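Local coordinates for putative Type I topoisomerase (PDB 3M4A), which probably acts as a type IB topoisomerase, breaking one DNA strand without ATP, letting strands pass, and rejoining the break, at residues D163-T168 with T187-M192; H132-R137 with K181-R186; L155-V160 with K194-P199. All coordinates share one frame; numbering follows the deposited sequence.

Contact 1 (D163-T168 with T187-M192); sequences DGNTVT and TLAANM. With nucleotides of chain B.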
loop_
_atom_site.group_PDB
_atom_site.type_symbol
_atom_site.label_atom_id
_atom_site.label_comp_id
_atom_site.label_asym_id
_atom_site.label_seq_id
_atom_site.Cartn_x
_atom_site.Cartn_y
_atom_site.Cartn_z
ATOM N N ASP A 163 -3.838 5.517 -22.231
ATOM C CA ASP A 163 -3.119 5.711 -23.500
ATOM C C ASP A 163 -2.011 4.664 -23.536
ATOM O O ASP A 163 -0.988 4.803 -22.870
ATOM C CB ASP A 163 -2.605 7.145 -23.571
ATOM C CG ASP A 163 -1.806 7.430 -24.819
ATOM O OD1 ASP A 163 -2.139 6.900 -25.900
ATOM O OD2 ASP A 163 -0.849 8.218 -24.694
ATOM N N GLY A 164 -2.222 3.593 -24.296
ATOM C CA GLY A 164 -1.349 2.435 -24.237
ATOM C C GLY A 164 -1.249 1.872 -22.837
ATOM O O GLY A 164 -2.265 1.474 -22.250
ATOM N N ASN A 165 -0.037 1.848 -22.289
ATOM C CA ASN A 165 0.168 1.334 -20.939
ATOM C C ASN A 165 0.146 2.410 -19.871
ATOM O O ASN A 165 0.393 2.088 -18.693
ATOM C CB ASN A 165 1.483 0.575 -20.834
ATOM C CG ASN A 165 1.439 -0.791 -21.509
ATOM O OD1 ASN A 165 0.425 -1.481 -21.494
ATOM N ND2 ASN A 165 2.570 -1.194 -22.067
ATOM N N THR A 166 -0.056 3.660 -20.287
ATOM C CA THR A 166 -0.129 4.793 -19.352
ATOM C C THR A 166 -1.586 4.960 -18.915
ATOM O O THR A 166 -2.454 5.246 -19.754
ATOM C CB THR A 166 0.393 6.118 -19.950
ATOM O OG1 THR A 166 1.715 5.931 -20.503
ATOM C CG2 THR A 166 0.432 7.206 -18.874
ATOM N N VAL A 167 -1.855 4.815 -17.617
ATOM C CA VAL A 167 -3.190 5.154 -17.084
ATOM C C VAL A 167 -3.013 6.469 -16.333
ATOM O O VAL A 167 -2.154 6.558 -15.477
ATOM C CB VAL A 167 -3.746 4.083 -16.129
ATOM C CG1 VAL A 167 -5.094 4.492 -15.558
ATOM C CG2 VAL A 167 -3.886 2.731 -16.832
ATOM N N THR A 168 -3.812 7.475 -16.663
ATOM C CA THR A 168 -3.711 8.784 -16.014
ATOM C C THR A 168 -5.023 9.095 -15.310
ATOM O O THR A 168 -6.075 8.944 -15.887
ATOM C CB THR A 168 -3.395 9.910 -17.031
ATOM O OG1 THR A 168 -2.110 9.674 -17.627
ATOM C CG2 THR A 168 -3.381 11.278 -16.360
ATOM N N THR A 187 -0.959 -4.685 -16.654
ATOM C CA THR A 187 -2.169 -5.321 -16.125
ATOM C C THR A 187 -3.191 -4.261 -15.740
ATOM O O THR A 187 -4.363 -4.369 -16.100
ATOM C CB THR A 187 -1.816 -6.288 -14.985
ATOM O OG1 THR A 187 -1.055 -7.360 -15.558
ATOM C CG2 THR A 187 -3.066 -6.850 -14.310
ATOM N N LEU A 188 -2.745 -3.199 -15.079
ATOM C CA LEU A 188 -3.648 -2.086 -14.774
ATOM C C LEU A 188 -4.227 -1.493 -16.028
ATOM O O LEU A 188 -5.419 -1.255 -16.082
ATOM C CB LEU A 188 -2.951 -0.979 -13.972
ATOM C CG LEU A 188 -2.655 -1.285 -12.496
ATOM C CD1 LEU A 188 -1.804 -0.207 -11.828
ATOM C CD2 LEU A 188 -3.947 -1.497 -11.700
ATOM N N ALA A 189 -3.390 -1.239 -17.040
ATOM C CA ALA A 189 -3.898 -0.618 -18.268
ATOM C C ALA A 189 -4.941 -1.480 -18.978
ATOM O O ALA A 189 -6.006 -0.990 -19.342
ATOM C CB ALA A 189 -2.750 -0.247 -19.215
ATOM N N ALA A 190 -4.665 -2.772 -19.110
ATOM C CA ALA A 190 -5.592 -3.685 -19.797
ATOM C C ALA A 190 -6.947 -3.789 -19.076
ATOM O O ALA A 190 -8.017 -3.765 -19.701
ATOM C CB ALA A 190 -4.962 -5.059 -19.911
ATOM N N ASN A 191 -6.890 -3.880 -17.750
ATOM C CA ASN A 191 -8.103 -4.042 -16.969
ATOM C C ASN A 191 -8.843 -2.727 -16.769
ATOM O O ASN A 191 -10.064 -2.730 -16.640
ATOM C CB ASN A 191 -7.817 -4.725 -15.658
ATOM C CG ASN A 191 -7.622 -6.216 -15.831
ATOM O OD1 ASN A 191 -8.595 -6.962 -15.989
ATOM N ND2 ASN A 191 -6.368 -6.660 -15.828
ATOM N N MET A 192 -8.131 -1.604 -16.777
ATOM C CA MET A 192 -8.804 -0.306 -16.738
ATOM C C MET A 192 -9.663 -0.138 -17.998
ATOM O O MET A 192 -10.784 0.388 -17.943
ATOM C CB MET A 192 -7.793 0.831 -16.607
ATOM C CG MET A 192 -8.399 2.184 -16.342
ATOM S SD MET A 192 -9.394 2.200 -14.843
ATOM C CE MET A 192 -8.119 2.230 -13.588
ATOM P P DG B 9 -4.853 -10.133 -16.979
ATOM O OP1 DG B 9 -6.052 -9.542 -16.312
ATOM O OP2 DG B 9 -4.276 -9.485 -18.174
ATOM O "O5'" DG B 9 -3.661 -10.313 -15.932
ATOM C "C5'" DG B 9 -3.877 -10.932 -14.688
ATOM C "C4'" DG B 9 -2.582 -11.494 -14.126
ATOM O "O4'" DG B 9 -2.037 -12.567 -14.934
ATOM C "C3'" DG B 9 -1.440 -10.486 -14.086
ATOM O "O3'" DG B 9 -0.724 -10.683 -12.884
ATOM C "C2'" DG B 9 -0.659 -10.729 -15.389
ATOM C "C1'" DG B 9 -0.758 -12.224 -15.527
ATOM N N9 DG B 9 -0.873 -12.791 -16.863
ATOM C C8 DG B 9 -1.646 -12.325 -17.879
ATOM N N7 DG B 9 -1.649 -13.063 -18.952
ATOM C C5 DG B 9 -0.813 -14.105 -18.618
ATOM C C6 DG B 9 -0.422 -15.230 -19.370
ATOM O O6 DG B 9 -0.746 -15.564 -20.513
ATOM N N1 DG B 9 0.434 -16.029 -18.647
ATOM C C2 DG B 9 0.865 -15.798 -17.364
ATOM N N2 DG B 9 1.700 -16.686 -16.806
ATOM N N3 DG B 9 0.480 -14.765 -16.644
ATOM C C4 DG B 9 -0.321 -13.951 -17.345
ATOM P P DC B 10 0.442 -9.667 -12.480
ATOM O OP1 DC B 10 0.630 -9.749 -11.036
ATOM O OP2 DC B 10 0.234 -8.325 -13.072
ATOM O "O5'" DC B 10 1.751 -10.270 -13.157
ATOM C "C5'" DC B 10 2.229 -11.555 -12.725
ATOM C "C4'" DC B 10 3.325 -12.022 -13.651
ATOM O "O4'" DC B 10 2.773 -12.297 -14.975
ATOM C "C3'" DC B 10 4.461 -11.021 -13.873
ATOM O "O3'" DC B 10 5.698 -11.694 -13.947
ATOM C "C2'" DC B 10 4.141 -10.415 -15.221
ATOM C "C1'" DC B 10 3.635 -11.664 -15.919
ATOM N N1 DC B 10 2.871 -11.443 -17.158
ATOM C C2 DC B 10 2.868 -12.475 -18.106
ATOM O O2 DC B 10 3.503 -13.523 -17.875
ATOM N N3 DC B 10 2.190 -12.295 -19.255
ATOM C C4 DC B 10 1.534 -11.160 -19.490
ATOM N N4 DC B 10 0.872 -11.052 -20.640
ATOM C C5 DC B 10 1.517 -10.102 -18.533
ATOM C C6 DC B 10 2.201 -10.284 -17.398
#

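Contact 2 (H132-R137 with K181-R186); sequences HVARFR and KATSDR. With ACY (acetic acid), chain D; nucleotides of chain B.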
loop_
_atom_site.group_PDB
_atom_site.type_symbol
_atom_site.label_atom_id
_atom_site.label_comp_id
_atom_site.label_asym_id
_atom_site.label_seq_id
_atom_site.Cartn_x
_atom_site.Cartn_y
_atom_site.Cartn_z
ATOM N N HIS A 132 -1.051 0.875 -3.746
ATOM C CA HIS A 132 0.349 0.590 -3.570
ATOM C C HIS A 132 1.226 1.452 -4.475
ATOM O O HIS A 132 2.165 2.095 -3.990
ATOM C CB HIS A 132 0.581 -0.891 -3.851
ATOM C CG HIS A 132 2.007 -1.345 -3.688
ATOM N ND1 HIS A 132 2.479 -2.468 -4.328
ATOM C CD2 HIS A 132 3.043 -0.853 -2.969
ATOM C CE1 HIS A 132 3.746 -2.655 -4.005
ATOM N NE2 HIS A 132 4.116 -1.689 -3.179
ATOM N N VAL A 133 0.954 1.435 -5.782
ATOM C CA VAL A 133 1.857 2.054 -6.745
ATOM C C VAL A 133 1.559 3.532 -6.994
ATOM O O VAL A 133 2.419 4.249 -7.531
ATOM C CB VAL A 133 1.919 1.266 -8.104
ATOM C CG1 VAL A 133 2.167 -0.235 -7.851
ATOM C CG2 VAL A 133 0.674 1.470 -8.934
ATOM N N ALA A 134 0.355 3.992 -6.641
ATOM C CA ALA A 134 -0.030 5.385 -6.883
ATOM C C ALA A 134 -0.498 6.170 -5.655
ATOM O O ALA A 134 -0.792 7.355 -5.781
ATOM C CB ALA A 134 -1.082 5.448 -7.988
ATOM N N ARG A 135 -0.557 5.521 -4.495
ATOM C CA ARG A 135 -0.648 6.229 -3.201
ATOM C C ARG A 135 -1.976 6.984 -3.067
ATOM O O ARG A 135 -2.063 8.052 -2.437
ATOM C CB ARG A 135 0.567 7.131 -3.009
ATOM C CG ARG A 135 1.883 6.362 -2.993
ATOM C CD ARG A 135 3.113 7.243 -3.204
ATOM N NE ARG A 135 3.131 7.904 -4.506
ATOM C CZ ARG A 135 3.685 7.395 -5.602
ATOM N NH1 ARG A 135 4.267 6.211 -5.587
ATOM N NH2 ARG A 135 3.652 8.084 -6.731
ATOM N N PHE A 136 -3.030 6.391 -3.622
ATOM C CA PHE A 136 -4.385 6.911 -3.432
ATOM C C PHE A 136 -4.855 6.802 -1.977
ATOM O O PHE A 136 -4.438 5.899 -1.236
ATOM C CB PHE A 136 -5.386 6.094 -4.234
ATOM C CG PHE A 136 -5.463 6.410 -5.715
ATOM C CD1 PHE A 136 -6.390 7.331 -6.214
ATOM C CD2 PHE A 136 -4.680 5.709 -6.623
ATOM C CE1 PHE A 136 -6.493 7.561 -7.569
ATOM C CE2 PHE A 136 -4.771 5.929 -7.979
ATOM C CZ PHE A 136 -5.668 6.862 -8.465
ATOM N N ARG A 137 -5.755 7.707 -1.607
ATOM C CA ARG A 137 -6.646 7.497 -0.466
ATOM C C ARG A 137 -7.807 6.618 -0.915
ATOM O O ARG A 137 -8.201 6.637 -2.080
ATOM C CB ARG A 137 -7.197 8.839 0.020
ATOM C CG ARG A 137 -6.171 9.837 0.489
ATOM C CD ARG A 137 -6.894 11.121 0.829
ATOM N NE ARG A 137 -6.055 12.197 1.322
ATOM C CZ ARG A 137 -5.424 13.088 0.565
ATOM N NH1 ARG A 137 -5.474 13.036 -0.755
ATOM N NH2 ARG A 137 -4.723 14.042 1.148
ATOM N N LYS A 181 -2.382 11.415 -10.966
ATOM C CA LYS A 181 -1.679 10.177 -10.690
ATOM C C LYS A 181 -1.552 9.416 -11.987
ATOM O O LYS A 181 -2.336 9.616 -12.881
ATOM C CB LYS A 181 -2.473 9.353 -9.691
ATOM C CG LYS A 181 -2.676 10.103 -8.382
ATOM C CD LYS A 181 -3.275 9.248 -7.319
ATOM C CE LYS A 181 -3.319 9.979 -5.992
ATOM N NZ LYS A 181 -1.981 10.151 -5.332
ATOM N N ALA A 182 -0.545 8.558 -12.076
ATOM C CA ALA A 182 -0.327 7.802 -13.314
ATOM C C ALA A 182 0.351 6.493 -13.005
ATOM O O ALA A 182 1.113 6.390 -12.053
ATOM C CB ALA A 182 0.515 8.606 -14.302
ATOM N N THR A 183 0.089 5.501 -13.851
ATOM C CA THR A 183 0.683 4.159 -13.693
ATOM C C THR A 183 1.183 3.670 -15.047
ATOM O O THR A 183 0.727 4.148 -16.074
ATOM C CB THR A 183 -0.330 3.120 -13.118
ATOM O OG1 THR A 183 -1.428 2.930 -14.008
ATOM C CG2 THR A 183 -0.842 3.573 -11.730
ATOM N N SER A 184 2.109 2.715 -15.019
ATOM C CA SER A 184 2.716 2.158 -16.226
ATOM C C SER A 184 2.524 0.651 -16.367
ATOM O O SER A 184 2.949 0.065 -17.381
ATOM C CB SER A 184 4.211 2.514 -16.276
ATOM O OG SER A 184 4.912 2.042 -15.120
ATOM N N ASP A 185 1.891 0.025 -15.376
ATOM C CA ASP A 185 1.716 -1.428 -15.334
ATOM C C ASP A 185 0.763 -1.903 -16.434
ATOM O O ASP A 185 -0.323 -1.347 -16.615
ATOM C CB ASP A 185 1.156 -1.841 -13.975
ATOM C CG ASP A 185 0.929 -3.337 -13.865
ATOM O OD1 ASP A 185 1.920 -4.097 -13.971
ATOM O OD2 ASP A 185 -0.227 -3.746 -13.678
ATOM N N ARG A 186 1.186 -2.934 -17.167
ATOM C CA ARG A 186 0.405 -3.503 -18.262
ATOM C C ARG A 186 -0.948 -4.011 -17.804
ATOM O O ARG A 186 -1.963 -3.828 -18.508
ATOM C CB ARG A 186 1.165 -4.693 -18.886
ATOM C CG ARG A 186 2.398 -4.354 -19.647
ATOM C CD ARG A 186 3.062 -5.658 -20.138
ATOM N NE ARG A 186 3.735 -6.434 -19.081
ATOM C CZ ARG A 186 4.262 -7.651 -19.251
ATOM N NH1 ARG A 186 4.173 -8.265 -20.415
ATOM N NH2 ARG A 186 4.873 -8.265 -18.256
HETATM C C ACY D . 0.162 -4.741 -5.878
HETATM O O ACY D . -0.297 -5.498 -6.766
HETATM O OXT ACY D . 1.045 -3.887 -6.113
HETATM C CH3 ACY D . -0.362 -4.875 -4.481
ATOM P P DC B 10 0.442 -9.667 -12.480
ATOM O OP1 DC B 10 0.630 -9.749 -11.036
ATOM O OP2 DC B 10 0.234 -8.325 -13.072
ATOM O "O5'" DC B 10 1.751 -10.270 -13.157
ATOM C "C5'" DC B 10 2.229 -11.555 -12.725
ATOM C "C4'" DC B 10 3.325 -12.022 -13.651
ATOM O "O4'" DC B 10 2.773 -12.297 -14.975
ATOM C "C3'" DC B 10 4.461 -11.021 -13.873
ATOM O "O3'" DC B 10 5.698 -11.694 -13.947
ATOM C "C2'" DC B 10 4.141 -10.415 -15.221
ATOM C "C1'" DC B 10 3.635 -11.664 -15.919
ATOM N N1 DC B 10 2.871 -11.443 -17.158
ATOM C C2 DC B 10 2.868 -12.475 -18.106
ATOM O O2 DC B 10 3.503 -13.523 -17.875
ATOM N N3 DC B 10 2.190 -12.295 -19.255
ATOM C C4 DC B 10 1.534 -11.160 -19.490
ATOM N N4 DC B 10 0.872 -11.052 -20.640
ATOM C C5 DC B 10 1.517 -10.102 -18.533
ATOM C C6 DC B 10 2.201 -10.284 -17.398
ATOM P P DG B 11 6.868 -11.386 -12.927
ATOM O OP1 DG B 11 6.387 -11.847 -11.607
ATOM O OP2 DG B 11 7.367 -10.032 -13.214
ATOM O "O5'" DG B 11 7.958 -12.446 -13.435
ATOM C "C5'" DG B 11 7.732 -13.837 -13.375
ATOM C "C4'" DG B 11 8.397 -14.535 -14.544
ATOM O "O4'" DG B 11 7.638 -14.319 -15.770
ATOM C "C3'" DG B 11 9.812 -14.040 -14.844
ATOM O "O3'" DG B 11 10.614 -15.166 -15.144
ATOM C "C2'" DG B 11 9.618 -13.077 -16.010
ATOM C "C1'" DG B 11 8.470 -13.717 -16.773
ATOM N N9 DG B 11 7.616 -12.824 -17.564
ATOM C C8 DG B 11 7.157 -11.600 -17.194
ATOM N N7 DG B 11 6.393 -11.041 -18.075
ATOM C C5 DG B 11 6.327 -11.971 -19.097
ATOM C C6 DG B 11 5.637 -11.912 -20.323
ATOM O O6 DG B 11 4.938 -10.989 -20.765
ATOM N N1 DG B 11 5.821 -13.050 -21.089
ATOM C C2 DG B 11 6.600 -14.123 -20.695
ATOM N N2 DG B 11 6.654 -15.136 -21.576
ATOM N N3 DG B 11 7.268 -14.198 -19.544
ATOM C C4 DG B 11 7.071 -13.085 -18.789
HETATM O O HOH W 1 2.634 5.984 -9.743
HETATM O O HOH W 2 -3.290 11.237 -3.176
#

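Contact 3 (L155-V160 with K194-P199); sequences LRQRHV and KLLDLP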
loop_
_atom_site.group_PDB
_atom_site.type_symbol
_atom_site.label_atom_id
_atom_site.label_comp_id
_atom_site.label_asym_id
_atom_site.label_seq_id
_atom_site.Cartn_x
_atom_site.Cartn_y
_atom_site.Cartn_z
ATOM N N LEU A 155 -14.109 7.136 -7.389
ATOM C CA LEU A 155 -13.777 7.665 -8.696
ATOM C C LEU A 155 -14.873 7.349 -9.697
ATOM O O LEU A 155 -15.525 6.310 -9.630
ATOM C CB LEU A 155 -12.456 7.122 -9.263
ATOM C CG LEU A 155 -11.153 7.535 -8.597
ATOM C CD1 LEU A 155 -9.980 7.019 -9.429
ATOM C CD2 LEU A 155 -11.077 9.047 -8.432
ATOM N N ARG A 156 -15.053 8.298 -10.603
ATOM C CA ARG A 156 -15.940 8.170 -11.718
ATOM C C ARG A 156 -15.124 7.850 -12.963
ATOM O O ARG A 156 -13.916 8.115 -13.029
ATOM C CB ARG A 156 -16.719 9.479 -11.901
ATOM C CG ARG A 156 -17.682 9.760 -10.758
ATOM C CD ARG A 156 -18.220 11.172 -10.823
ATOM N NE ARG A 156 -19.301 11.355 -9.856
ATOM C CZ ARG A 156 -20.589 11.090 -10.082
ATOM N NH1 ARG A 156 -21.012 10.635 -11.258
ATOM N NH2 ARG A 156 -21.469 11.284 -9.106
ATOM N N GLN A 157 -15.777 7.267 -13.956
ATOM C CA GLN A 157 -15.101 7.022 -15.231
ATOM C C GLN A 157 -14.490 8.278 -15.834
ATOM O O GLN A 157 -13.451 8.195 -16.490
ATOM C CB GLN A 157 -16.039 6.360 -16.251
ATOM C CG GLN A 157 -16.377 4.937 -15.893
ATOM C CD GLN A 157 -17.114 4.184 -16.996
ATOM O OE1 GLN A 157 -17.141 4.613 -18.151
ATOM N NE2 GLN A 157 -17.730 3.066 -16.629
ATOM N N ARG A 158 -15.100 9.453 -15.586
ATOM C CA ARG A 158 -14.616 10.714 -16.147
ATOM C C ARG A 158 -13.268 11.154 -15.602
ATOM O O ARG A 158 -12.647 12.079 -16.130
ATOM C CB ARG A 158 -15.642 11.839 -15.933
ATOM C CG ARG A 158 -15.668 12.443 -14.549
ATOM C CD ARG A 158 -16.583 13.650 -14.521
ATOM N NE ARG A 158 -16.822 14.137 -13.161
ATOM C CZ ARG A 158 -16.067 15.023 -12.530
ATOM N NH1 ARG A 158 -14.993 15.532 -13.117
ATOM N NH2 ARG A 158 -16.380 15.395 -11.296
ATOM N N HIS A 159 -12.798 10.458 -14.568
ATOM C CA HIS A 159 -11.566 10.804 -13.891
ATOM C C HIS A 159 -10.317 10.105 -14.428
ATOM O O HIS A 159 -9.226 10.329 -13.898
ATOM C CB HIS A 159 -11.684 10.449 -12.419
ATOM C CG HIS A 159 -12.595 11.349 -11.652
ATOM N ND1 HIS A 159 -13.476 10.885 -10.697
ATOM C CD2 HIS A 159 -12.758 12.686 -11.702
ATOM C CE1 HIS A 159 -14.121 11.915 -10.171
ATOM N NE2 HIS A 159 -13.697 13.017 -10.758
ATOM N N VAL A 160 -10.466 9.253 -15.435
ATOM C CA VAL A 160 -9.346 8.443 -15.913
ATOM C C VAL A 160 -9.293 8.392 -17.426
ATOM O O VAL A 160 -10.330 8.503 -18.087
ATOM C CB VAL A 160 -9.452 7.009 -15.344
ATOM C CG1 VAL A 160 -10.609 6.246 -15.961
ATOM C CG2 VAL A 160 -8.127 6.239 -15.516
ATOM N N LYS A 194 -11.131 -2.540 -19.634
ATOM C CA LYS A 194 -12.303 -3.391 -19.368
ATOM C C LYS A 194 -13.297 -2.723 -18.418
ATOM O O LYS A 194 -14.506 -2.792 -18.638
ATOM C CB LYS A 194 -11.882 -4.739 -18.777
ATOM C CG LYS A 194 -11.019 -5.614 -19.673
ATOM C CD LYS A 194 -10.592 -6.888 -18.907
ATOM C CE LYS A 194 -9.283 -7.460 -19.415
ATOM N NZ LYS A 194 -8.706 -8.452 -18.443
ATOM N N LEU A 195 -12.808 -2.078 -17.363
ATOM C CA LEU A 195 -13.698 -1.333 -16.461
ATOM C C LEU A 195 -14.436 -0.208 -17.198
ATOM O O LEU A 195 -15.627 -0.001 -17.008
ATOM C CB LEU A 195 -12.929 -0.773 -15.245
ATOM C CG LEU A 195 -12.490 -1.788 -14.189
ATOM C CD1 LEU A 195 -11.473 -1.190 -13.236
ATOM C CD2 LEU A 195 -13.691 -2.284 -13.389
ATOM N N LEU A 196 -13.711 0.519 -18.036
ATOM C CA LEU A 196 -14.301 1.609 -18.820
ATOM C C LEU A 196 -15.319 1.141 -19.873
ATOM O O LEU A 196 -16.144 1.931 -20.320
ATOM C CB LEU A 196 -13.196 2.443 -19.470
ATOM C CG LEU A 196 -12.453 3.320 -18.467
ATOM C CD1 LEU A 196 -11.050 3.699 -18.960
ATOM C CD2 LEU A 196 -13.300 4.561 -18.132
ATOM N N ASP A 197 -15.288 -0.136 -20.246
ATOM C CA ASP A 197 -16.309 -0.687 -21.143
ATOM C C ASP A 197 -17.671 -0.887 -20.474
ATOM O O ASP A 197 -18.680 -1.021 -21.177
ATOM C CB ASP A 197 -15.845 -2.016 -21.743
ATOM C CG ASP A 197 -14.799 -1.845 -22.831
ATOM O OD1 ASP A 197 -14.602 -0.721 -23.346
ATOM O OD2 ASP A 197 -14.174 -2.868 -23.188
ATOM N N LEU A 198 -17.711 -0.915 -19.141
ATOM C CA LEU A 198 -18.965 -1.081 -18.401
ATOM C C LEU A 198 -19.747 0.241 -18.387
ATOM O O LEU A 198 -19.150 1.310 -18.491
ATOM C CB LEU A 198 -18.692 -1.565 -16.976
ATOM C CG LEU A 198 -17.858 -2.848 -16.830
ATOM C CD1 LEU A 198 -17.669 -3.153 -15.364
ATOM C CD2 LEU A 198 -18.491 -4.029 -17.540
ATOM N N PRO A 199 -21.095 0.175 -18.293
ATOM C CA PRO A 199 -21.878 1.409 -18.211
ATOM C C PRO A 199 -21.479 2.268 -17.004
ATOM O O PRO A 199 -21.220 1.731 -15.923
ATOM C CB PRO A 199 -23.331 0.908 -18.068
ATOM C CG PRO A 199 -23.326 -0.496 -18.514
ATOM C CD PRO A 199 -21.949 -1.028 -18.246
HETATM O O HOH W 3 -16.723 0.619 -14.582
#

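Contact 1 (D163-T168 with T187-M192)
Asn165 and Ala189 have the closest CA atoms here, 5.2 Å apart, where strand 166-168 runs past helix 187-192 at 64° between their directions, the axes 8.0 Å apart at closest approach. Asp163 to Thr166 form a type II' turn, the tight two-residue link of a beta hairpin. Asp163 and Thr166 bond to each other through both backbone N and O. Gly164 sits at the turn position with positive phi, which favours glycine.

Ala189 CB points at this turn. It lies 3.5 Å from Gly164 O and 3.7 Å from Asn165 CA, so the helix meets the turn backbone more than its side chains. Val167 follows as the main apolar contact. Its CG2 comes to 3.6 Å from Ala189 CA and also touches CB of that alanine. CG1, anti to the backbone N (chi1 178°), is the branch that meets Met192 CG. The two side chains cross obliquely, but Met192 has two conformers, so this touch is less certain. No hydrogen bond joins the two segments.

The helix also faces DNA. Thr187 OG1 donates to OP2 of DC10 of chain B at 3.0 Å. Asn191 ND2 donates to OP1 of DG9 of chain B at 2.9 Å, in a nearly straight bond (173°). ND2 gives another bond to Thr187 O, which also accepts from Asn191 N on the opposite face of its plane. This second bond helps fix the amide, whose OD1 takes Lys194 NZ.

Helix 120-134 packs on the helix through Leu126, Arg129 and Leu130, which touch Asn191, Thr187 and Leu188. Val160 of strand 160-163 and Thr183 of strand 178-183 flank Val167 in the three-stranded sheet.

Contact 2 (H132-R137 with K181-R186)
Lys181 reaches from its strand across the ring of Phe136 to the end of helix 120-134. Its CB lies 4.2 Å from Phe136 CZ, and CG stays at the same rim atom, slightly farther off. CD then stands over the centre of the ring, 3.5 Å from its centroid, in a CH-pi contact. CE still touches the CD1 side of the ring, and both CD and CE lie close to Ala134 O. A bend at chi4 (-72°) sets NZ beside that carbonyl. NZ donates to Ala134 O at 3.1 Å, nearly along the C=O axis. It also donates to a water at 2.7 Å and bonds to Asp277 O. Three oxygens thus hold the ammonium, and the carbonyls at the helix end would probably favour its charge. An alanine here would probably leave the Phe136 face without its CD cover and Ala134 O and Asp277 O without this donor.

The contact sets the third strand of a three-stranded antiparallel sheet, 178-183, against the last turn of a helix in the catalytic core. Arg135 turns the chain out of that helix with positive phi, and its NE forms a salt bridge with Asp277.

Thr183 CG2 packs on Val133 CG2 at 3.8 Å, the side chains crossing at about a right angle, and also touches Ala134 CB. A water bridges Val133 O and Ala182 O. Past the strand, Asp185 caps the next helix through Leu188 N. Arg186 then bonds to the base of DG11 of chain B, NH1 donating to O6 at 2.9 Å and NH2 to N7 at 3.2 Å, with one guanidinium face against the cytosine of DC10 of chain B.

Contact 3 (L155-V160 with K194-P199)
Gln157 turns CG anti to its own carbonyl carbon (chi1 -70°), and its extended chain beyond CG carries the amide to Leu198. Leu196 also has CG anti to its carbonyl carbon, and its CD2 comes up beside the glutamine. The contact joins a short 3-10 turn, 157-159, to the C-terminal part of the helix that starts at 186 and the chain after it. The turn leads into strand 160-163, the first strand of the three-stranded antiparallel sheet in the catalytic core range.

Gln157 NE2 donates to Leu198 O at 2.9 Å, in a nearly straight bond (173°). The acceptor lies in the amide plane of Gln157, while the donor stands above the carbonyl plane of Leu198. This is the firm bond of the amide. A water near Leu195 O and the carbonyl Trp202 O are only weak partners of NE2.

Nearer the backbone, the aliphatic part of Gln157 makes the apolar contact. Leu196 CD2 lies 3.8 Å from Gln157 CB and equally close to CG, the two side chains sliding past each other in opposite directions. The same methyl is 3.8 Å from Val160 CG1, and Leu196 CD1 touches CG1 too. Val160 in turn packs on Phe169 of strand 166-172. The region comes close to the DNA, though Lys194 NZ is only weakly paired, at long range, with a phosphate there.

Arg156 N, just before the 3-10 turn, donates to His159 ND1 at 3.0 Å. In a separate contact, His159 NE2 stands over the centre of the Arg158 guanidinium, 3.5 Å above its plane.

All three contacts lie in the catalytic core range and gather around one antiparallel sheet of strands 160-163, 166-172 and 178-183. Their centres are about 10 Å (contacts 1 and 2), 12 Å (1 and 3) and 16 Å (2 and 3) apart. Contacts 1 and 3 share helix 186-196, and contact 1 is nested within the loop that contact 3 closes. Contact 2 crosses both along the chain, because 132-137 comes first and 181-186 falls between the others' segments. Val167 and Thr183 join contacts 1 and 2 across neighbouring strands. The sheet is thus fixed to helix 120-134 and to helix 186-196, which carries DNA-binding residues.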